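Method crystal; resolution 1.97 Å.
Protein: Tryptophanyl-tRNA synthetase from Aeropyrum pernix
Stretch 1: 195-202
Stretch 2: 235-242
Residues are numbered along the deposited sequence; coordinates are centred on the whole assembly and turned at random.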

ATOM      1  N   ASP A 195       2.642  10.400  -3.497  1.00 25.17           N
ATOM      2  CA  ASP A 195       3.399  11.079  -4.599  1.00 25.69           C
ATOM      3  C   ASP A 195       3.670  12.564  -4.223  1.00 26.02           C
ATOM      4  O   ASP A 195       4.787  13.060  -4.349  1.00 27.47           O
ATOM      5  N   ILE A 196       2.637  13.284  -3.780  1.00 25.96           N
ATOM      6  CA  ILE A 196       2.829  14.703  -3.399  1.00 25.08           C
ATOM      7  C   ILE A 196       3.719  14.906  -2.164  1.00 25.48           C
ATOM      8  O   ILE A 196       4.655  15.737  -2.158  1.00 26.23           O
ATOM      9  N   LEU A 197       3.442  14.155  -1.106  1.00 26.38           N
ATOM     10  CA  LEU A 197       4.057  14.445   0.194  1.00 26.16           C
ATOM     11  C   LEU A 197       5.423  13.809   0.345  1.00 26.47           C
ATOM     12  O   LEU A 197       6.153  14.281   1.155  1.00 26.38           O
ATOM     13  N   HIS A 198       5.770  12.700  -0.357  1.00 25.70           N
ATOM     14  CA  HIS A 198       7.000  11.963  -0.014  1.00 24.51           C
ATOM     15  C   HIS A 198       8.244  12.813  -0.286  1.00 26.08           C
ATOM     16  O   HIS A 198       9.283  12.573   0.286  1.00 26.19           O
ATOM     17  N   VAL A 199       8.153  13.799  -1.189  1.00 24.86           N
ATOM     18  CA  VAL A 199       9.348  14.612  -1.499  1.00 26.50           C
ATOM     19  C   VAL A 199       9.858  15.447  -0.313  1.00 26.58           C
ATOM     20  O   VAL A 199      11.028  15.898  -0.276  1.00 27.11           O
ATOM     21  N   GLN A 200       8.984  15.588   0.669  1.00 26.46           N
ATOM     22  CA  GLN A 200       9.320  16.238   1.943  1.00 28.33           C
ATOM     23  C   GLN A 200      10.193  15.389   2.879  1.00 28.83           C
ATOM     24  O   GLN A 200      10.824  15.922   3.782  1.00 28.75           O
ATOM     25  N   LEU A 201      10.257  14.083   2.661  1.00 27.07           N
ATOM     26  CA  LEU A 201      11.166  13.250   3.476  1.00 27.99           C
ATOM     27  C   LEU A 201      12.621  13.456   3.125  1.00 28.93           C
ATOM     28  O   LEU A 201      12.949  13.628   1.951  1.00 28.40           O
ATOM     29  N   ASP A 202      13.511  13.333   4.120  1.00 28.96           N
ATOM     30  CA  ASP A 202      14.917  13.515   3.894  1.00 31.89           C
ATOM     31  C   ASP A 202      15.423  12.557   2.850  1.00 31.33           C
ATOM     32  O   ASP A 202      16.245  12.944   2.050  1.00 31.75           O
ATOM     33  N   VAL A 235       3.978  11.926  13.873  1.00 35.35           N
ATOM     34  CA  VAL A 235       4.486  10.729  13.253  1.00 35.33           C
ATOM     35  C   VAL A 235       5.527  11.098  12.247  1.00 35.00           C
ATOM     36  O   VAL A 235       6.646  10.618  12.320  1.00 34.60           O
ATOM     37  N   VAL A 236       5.180  12.017  11.346  1.00 35.03           N
ATOM     38  CA  VAL A 236       6.203  12.567  10.514  1.00 35.97           C
ATOM     39  C   VAL A 236       5.665  13.981  10.156  1.00 34.61           C
ATOM     40  O   VAL A 236       4.464  14.198   9.877  1.00 33.94           O
ATOM     41  N   GLU A 237       6.559  14.953  10.209  1.00 32.80           N
ATOM     42  CA  GLU A 237       6.137  16.350  10.105  1.00 35.21           C
ATOM     43  C   GLU A 237       6.102  16.738   8.588  1.00 35.12           C
ATOM     44  O   GLU A 237       7.142  16.701   7.886  1.00 34.70           O
ATOM     45  N   LEU A 238       4.919  17.048   8.111  1.00 32.13           N
ATOM     46  CA  LEU A 238       4.675  17.341   6.685  1.00 32.61           C
ATOM     47  C   LEU A 238       4.004  18.673   6.583  1.00 33.22           C
ATOM     48  O   LEU A 238       3.151  19.020   7.387  1.00 35.37           O
ATOM     49  N   GLU A 239       4.389  19.434   5.572  1.00 33.88           N
ATOM     50  CA  GLU A 239       3.709  20.665   5.249  1.00 31.25           C
ATOM     51  C   GLU A 239       2.563  20.396   4.236  1.00 31.98           C
ATOM     52  O   GLU A 239       2.643  19.498   3.306  1.00 29.53           O
ATOM     53  N   ARG A 240       1.497  21.186   4.377  1.00 29.51           N
ATOM     54  CA  ARG A 240       0.387  21.139   3.438  1.00 31.29           C
ATOM     55  C   ARG A 240       0.890  21.586   2.024  1.00 30.89           C
ATOM     56  O   ARG A 240       1.587  22.589   1.908  1.00 30.24           O
ATOM     57  N   PRO A 241       0.622  20.789   0.977  1.00 29.48           N
ATOM     58  CA  PRO A 241       1.157  21.236  -0.339  1.00 28.92           C
ATOM     59  C   PRO A 241       0.407  22.428  -0.911  1.00 30.05           C
ATOM     60  O   PRO A 241      -0.804  22.525  -0.770  1.00 29.59           O
ATOM     61  N   ALA A 242       1.145  23.294  -1.572  1.00 29.99           N
ATOM     62  CA  ALA A 242       0.592  24.422  -2.352  1.00 29.32           C
ATOM     63  C   ALA A 242       0.131  23.939  -3.735  1.00 28.67           C
ATOM     64  O   ALA A 242       0.437  22.827  -4.117  1.00 27.28           O
TER

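Leu238 and Gln200, the two residues with the most surface covered across this contact (72 and 64 Å²), also form the nearest CA pair across the contact, Gln200 CA to Leu238 CA at 6.7 Å. Both CA-to-CB bonds point toward the opposing stretch.

Gln200 supplies the polar link. With chi1 m (-62°), chi2 t (-167°) and chi3 at 49°, its amide meets the backbone of Glu239 twice. Glu239 N donates to Gln200 OE1 at 2.6 Å with an N-H...O angle of 167°, and Gln200 NE2 donates to Glu239 O at 2.8 Å and 165°. Because both bonds are short and nearly linear, the carboxamide satisfies the NH and the carbonyl of one residue in a stretch that lacks regular strand structure. Water 1 adds a bridge, donating to Gln200 OE1 at 2.8 Å and to Glu237 O at 3.2 Å. The end of the Glu239 side chain (chi1 t, chi2 t) leads away, though its CB stays 3.7 Å from Gln200 OE1; both hydrogen bonds to Gln200 use Glu239 main-chain atoms.

Leu238, in the m,t rotamer (-61°, 166°), brings its CD2 to 4.1 Å from Leu197 O and its CD1 to 4.3 Å from Leu197 CD1; the CD1-CD1 separation is loose apolar packing, while CD2 lies against the carbonyl. Leu197, also m,t, has a sideways CA-to-CB bond, yet its end comes nearer: its CD2 lies 3.7 Å from Glu239 O and 3.8 Å from Pro241 CD.

Pro241 (C-gamma endo), whose CA-to-CB bond points toward stretch 1, extends the apolar surface, its CB lying 3.6 Å from Ile196 CG2. Ile196 is likewise m,t, with its CA-to-CB bond toward stretch 2. A separate apolar contact joins Leu201 (m,t) to Val236 (p), with Leu201 CD2 3.7 Å from Val236 CG2. The CA-to-CB bond of His198 points away, and His198 ND1 makes a weak hydrogen bond to Asp195 O (2.9 Å, 128°).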

ATOM      1  CB  ASP A 195       2.595  11.025  -5.932  1.00 24.74           C
ATOM      2  CG  ASP A 195       2.600   9.628  -6.548  1.00 29.23           C
ATOM      3  OD1 ASP A 195       3.583   8.860  -6.291  1.00 31.32           O
ATOM      4  OD2 ASP A 195       1.615   9.253  -7.224  1.00 29.72           O
ATOM      5  CB  ILE A 196       1.436  15.363  -3.178  1.00 24.85           C
ATOM      6  CG1 ILE A 196       0.669  15.297  -4.517  1.00 25.57           C
ATOM      7  CG2 ILE A 196       1.596  16.788  -2.579  1.00 25.13           C
ATOM      8  CD1 ILE A 196      -0.920  15.506  -4.402  1.00 29.56           C
ATOM      9  CB  LEU A 197       3.121  13.887   1.288  1.00 27.07           C
ATOM     10  CG  LEU A 197       1.803  14.687   1.350  1.00 24.34           C
ATOM     11  CD1 LEU A 197       0.821  13.982   2.246  1.00 26.97           C
ATOM     12  CD2 LEU A 197       1.950  16.183   1.782  1.00 26.96           C
ATOM     13  CB  HIS A 198       7.162  10.634  -0.815  1.00 25.90           C
ATOM     14  CG  HIS A 198       7.635  10.824  -2.235  1.00 26.93           C
ATOM     15  ND1 HIS A 198       6.844  11.373  -3.226  1.00 27.71           N
ATOM     16  CD2 HIS A 198       8.838  10.528  -2.830  1.00 27.09           C
ATOM     17  CE1 HIS A 198       7.519  11.395  -4.374  1.00 26.65           C
ATOM     18  NE2 HIS A 198       8.740  10.918  -4.155  1.00 30.66           N
ATOM     19  CB  VAL A 199       9.103  15.573  -2.739  1.00 27.12           C
ATOM     20  CG1 VAL A 199       8.667  14.749  -3.915  1.00 26.87           C
ATOM     21  CG2 VAL A 199       8.137  16.769  -2.397  1.00 27.97           C
ATOM     22  CB  GLN A 200       8.012  16.536   2.671  1.00 26.05           C
ATOM     23  CG  GLN A 200       7.122  17.490   1.888  1.00 24.24           C
ATOM     24  CD  GLN A 200       5.978  17.999   2.809  1.00 28.55           C
ATOM     25  OE1 GLN A 200       6.215  18.439   3.950  1.00 31.67           O
ATOM     26  NE2 GLN A 200       4.835  18.067   2.289  1.00 27.76           N
ATOM     27  CB  LEU A 201      10.834  11.758   3.281  1.00 25.82           C
ATOM     28  CG  LEU A 201       9.326  11.363   3.502  1.00 26.89           C
ATOM     29  CD1 LEU A 201       9.082   9.896   3.027  1.00 26.29           C
ATOM     30  CD2 LEU A 201       8.930  11.579   5.021  1.00 27.60           C
ATOM     31  CB  ASP A 202      15.657  13.325   5.223  1.00 33.78           C
ATOM     32  CG  ASP A 202      15.232  14.430   6.217  1.00 37.31           C
ATOM     33  OD1 ASP A 202      14.942  15.584   5.751  1.00 41.51           O
ATOM     34  OD2 ASP A 202      15.097  14.123   7.397  1.00 42.94           O
ATOM     35  CB  VAL A 235       3.308  10.011  12.567  1.00 37.38           C
ATOM     36  CG1 VAL A 235       3.722   8.704  12.046  1.00 36.16           C
ATOM     37  CG2 VAL A 235       2.220   9.867  13.556  1.00 35.56           C
ATOM     38  CB  VAL A 236       6.479  11.644   9.232  1.00 38.64           C
ATOM     39  CG1 VAL A 236       5.341  11.676   8.364  1.00 38.54           C
ATOM     40  CG2 VAL A 236       7.649  12.196   8.405  1.00 39.89           C
ATOM     41  CB  GLU A 237       7.154  17.237  10.889  1.00 36.36           C
ATOM     42  CG  GLU A 237       7.146  16.961  12.463  1.00 40.26           C
ATOM     43  CD  GLU A 237       5.733  16.708  13.054  1.00 43.59           C
ATOM     44  OE1 GLU A 237       4.907  17.638  13.081  1.00 46.44           O
ATOM     45  OE2 GLU A 237       5.437  15.557  13.505  1.00 47.16           O
ATOM     46  CB  LEU A 238       3.784  16.266   6.066  1.00 30.73           C
ATOM     47  CG  LEU A 238       4.366  14.838   6.101  1.00 32.77           C
ATOM     48  CD1 LEU A 238       3.300  13.758   5.780  1.00 31.05           C
ATOM     49  CD2 LEU A 238       5.636  14.697   5.179  1.00 29.48           C
ATOM     50  CB  GLU A 239       4.741  21.722   4.745  1.00 31.34           C
ATOM     51  CG  GLU A 239       4.021  23.042   4.126  1.00 37.92           C
ATOM     52  CD  GLU A 239       4.917  24.304   3.916  1.00 48.07           C
ATOM     53  OE1 GLU A 239       5.385  24.787   4.978  1.00 51.07           O
ATOM     54  OE2 GLU A 239       5.118  24.845   2.719  1.00 46.98           O
ATOM     55  CB  ARG A 240      -0.725  22.092   3.918  1.00 30.17           C
ATOM     56  CG  ARG A 240      -1.479  21.494   5.133  1.00 30.80           C
ATOM     57  CD  ARG A 240      -2.684  22.426   5.569  1.00 31.41           C
ATOM     58  NE  ARG A 240      -2.197  23.714   6.040  1.00 38.91           N
ATOM     59  CZ  ARG A 240      -1.688  23.982   7.253  1.00 43.43           C
ATOM     60  NH1 ARG A 240      -1.640  23.040   8.215  1.00 39.31           N
ATOM     61  NH2 ARG A 240      -1.258  25.236   7.521  1.00 38.64           N
ATOM     62  CB  PRO A 241       0.920  20.016  -1.253  1.00 28.72           C
ATOM     63  CG  PRO A 241      -0.256  19.216  -0.497  1.00 28.63           C
ATOM     64  CD  PRO A 241       0.181  19.393   0.966  1.00 27.61           C
ATOM     65  CB  ALA A 242       1.650  25.535  -2.482  1.00 26.26           C
TER
HETATM   66  O   HOH W   1       8.225  18.927   5.909  1.00 42.61           O